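Local coordinates for protein transketolase (PDB 3L84) that belongs to the transketolase family of thiamine diphosphate-dependent enzymes, built from a thiamine diphosphate-binding domain, a pyrimidine-binding domain and a C-terminal domain, at residues 126-131 and 170-175. Sequence-based numbering, arbitrary orientation.
Sequences FAMAAK and HKLDNF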
loop_
_atom_site.group_PDB
_atom_site.type_symbol
_atom_site.label_atom_id
_atom_site.label_comp_id
_atom_site.label_asym_id
_atom_site.label_seq_id
_atom_site.Cartn_x
_atom_site.Cartn_y
_atom_site.Cartn_z
ATOM N N PHE A 126 -17.562 -6.642 8.070
ATOM C CA PHE A 126 -18.991 -6.994 8.156
ATOM C C PHE A 126 -19.354 -7.475 9.550
ATOM O O PHE A 126 -20.442 -7.182 10.002
ATOM C CB PHE A 126 -19.352 -8.065 7.116
ATOM C CG PHE A 126 -19.501 -7.567 5.705
ATOM C CD1 PHE A 126 -20.320 -6.531 5.385
ATOM C CD2 PHE A 126 -18.816 -8.204 4.684
ATOM C CE1 PHE A 126 -20.475 -6.070 4.046
ATOM C CE2 PHE A 126 -18.943 -7.750 3.358
ATOM C CZ PHE A 126 -19.786 -6.701 3.042
ATOM N N ALA A 127 -18.464 -8.192 10.225
ATOM C CA ALA A 127 -18.708 -8.710 11.563
ATOM C C ALA A 127 -18.715 -7.536 12.589
ATOM O O ALA A 127 -19.572 -7.505 13.480
ATOM C CB ALA A 127 -17.699 -9.772 11.908
HETATM N N MSE A 128 -17.799 -6.579 12.425
HETATM C CA MSE A 128 -17.820 -5.390 13.298
HETATM C C MSE A 128 -19.070 -4.566 13.050
HETATM O O MSE A 128 -19.703 -4.053 13.982
HETATM C CB MSE A 128 -16.595 -4.539 13.050
HETATM C CG MSE A 128 -15.294 -5.179 13.539
HETATM SE SE MSE A 128 -13.701 -4.131 13.388
HETATM C CE MSE A 128 -14.107 -2.791 14.735
ATOM N N ALA A 129 -19.396 -4.363 11.776
ATOM C CA ALA A 129 -20.605 -3.625 11.382
ATOM C C ALA A 129 -21.852 -4.273 11.972
ATOM O O ALA A 129 -22.700 -3.601 12.526
ATOM C CB ALA A 129 -20.719 -3.508 9.866
ATOM N N ALA A 130 -21.911 -5.596 11.945
ATOM C CA ALA A 130 -23.039 -6.320 12.502
ATOM C C ALA A 130 -23.092 -6.125 14.026
ATOM O O ALA A 130 -24.175 -5.957 14.587
ATOM C CB ALA A 130 -22.911 -7.798 12.175
ATOM N N LYS A 131 -21.944 -6.172 14.706
ATOM C CA LYS A 131 -21.959 -5.861 16.125
ATOM C C LYS A 131 -22.465 -4.456 16.432
ATOM O O LYS A 131 -23.226 -4.269 17.407
ATOM C CB LYS A 131 -20.582 -6.074 16.754
ATOM C CG LYS A 131 -20.174 -7.534 16.864
ATOM C CD LYS A 131 -21.072 -8.395 17.730
ATOM C CE LYS A 131 -20.515 -9.811 17.919
ATOM N NZ LYS A 131 -21.322 -10.610 18.875
ATOM N N HIS A 170 -12.191 -7.616 19.433
ATOM C CA HIS A 170 -13.596 -7.282 19.531
ATOM C C HIS A 170 -14.503 -8.481 19.720
ATOM O O HIS A 170 -15.730 -8.313 19.694
ATOM C CB HIS A 170 -14.007 -6.387 18.361
ATOM C CG HIS A 170 -13.399 -5.036 18.464
ATOM N ND1 HIS A 170 -13.869 -4.093 19.351
ATOM C CD2 HIS A 170 -12.298 -4.501 17.888
ATOM C CE1 HIS A 170 -13.099 -3.015 19.282
ATOM N NE2 HIS A 170 -12.158 -3.233 18.386
ATOM N N LYS A 171 -13.905 -9.646 19.932
ATOM C CA LYS A 171 -14.650 -10.851 20.302
ATOM C C LYS A 171 -15.768 -11.063 19.297
ATOM O O LYS A 171 -16.958 -11.186 19.630
ATOM C CB LYS A 171 -15.190 -10.730 21.724
ATOM C CG LYS A 171 -14.089 -10.614 22.768
ATOM C CD LYS A 171 -14.696 -10.487 24.182
ATOM C CE LYS A 171 -13.666 -10.756 25.293
ATOM N NZ LYS A 171 -12.317 -10.214 25.064
ATOM N N LEU A 172 -15.374 -11.123 18.032
ATOM C CA LEU A 172 -16.348 -11.245 16.940
ATOM C C LEU A 172 -16.813 -12.696 16.768
ATOM O O LEU A 172 -16.395 -13.420 15.837
ATOM C CB LEU A 172 -15.779 -10.708 15.635
ATOM C CG LEU A 172 -15.372 -9.235 15.647
ATOM C CD1 LEU A 172 -14.854 -8.778 14.273
ATOM C CD2 LEU A 172 -16.541 -8.318 16.104
ATOM N N ASP A 173 -17.739 -13.090 17.639
ATOM C CA ASP A 173 -18.282 -14.437 17.677
ATOM C C ASP A 173 -19.434 -14.661 16.703
ATOM O O ASP A 173 -20.226 -15.587 16.816
ATOM C CB ASP A 173 -18.707 -14.786 19.113
ATOM C CG ASP A 173 -19.798 -13.872 19.640
ATOM O OD1 ASP A 173 -20.355 -13.029 18.903
ATOM O OD2 ASP A 173 -20.174 -14.049 20.831
ATOM N N ASN A 174 -19.488 -13.768 15.726
ATOM C CA ASN A 174 -20.320 -13.875 14.543
ATOM C C ASN A 174 -19.525 -14.154 13.277
ATOM O O ASN A 174 -20.105 -14.256 12.196
ATOM C CB ASN A 174 -21.183 -12.609 14.386
ATOM C CG ASN A 174 -20.380 -11.315 14.319
ATOM O OD1 ASN A 174 -19.172 -11.296 14.536
ATOM N ND2 ASN A 174 -21.089 -10.199 14.046
ATOM N N PHE A 175 -18.217 -14.309 13.406
ATOM C CA PHE A 175 -17.306 -14.429 12.259
ATOM C C PHE A 175 -16.744 -15.841 12.164
ATOM O O PHE A 175 -16.128 -16.341 13.112
ATOM C CB PHE A 175 -16.157 -13.430 12.442
ATOM C CG PHE A 175 -15.086 -13.453 11.384
ATOM C CD1 PHE A 175 -15.411 -13.529 10.041
ATOM C CD2 PHE A 175 -13.771 -13.423 11.732
ATOM C CE1 PHE A 175 -14.413 -13.517 9.062
ATOM C CE2 PHE A 175 -12.776 -13.404 10.760
ATOM C CZ PHE A 175 -13.095 -13.445 9.428
#
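The carbonyl oxygen of Ala127 takes two N-H groups: Lys131 N, one turn on in its own helix, and the side-chain amide of Asn174, whose ND2 lies 3.1 Å from Ala127 O. The second bond is nearly straight (167° at the hydrogen) and runs close to the amide plane of Asn174, but enters well to the side of the carbonyl, at 116° from C=O. The Asn174 and Lys131 side chains run alongside each other in opposing directions. Asn174 OD1, buried without a polar partner, rests 3.4 Å from Ala127 CB. Lys131, bent at chi2 (-62°), passes Leu172 CD2 with its CG and ends in a salt bridge, NZ to Asp173 OD1 at 2.6 Å, on the syn side of the carboxylate. Helix 118-137 here packs against the connection from helix 158-169 to strand 175-181, a central strand of the parallel sheet in the thiamine diphosphate-binding domain; Lys171, with positive phi, is the C-prime residue of the Schellman motif that ends helix 158-169. Leu172 CD1 touches both Ala127 CB (3.8 Å) and Met128 CG (3.7 Å), while Ala127 CB also meets Phe175 CB. The CE of selenomethionine Met128 lies over one face of the His170 imidazole in a CH-pi contact, displaced toward the CD2-NE2 side of the ring; Phe379 packs edge-to-face with the same ring.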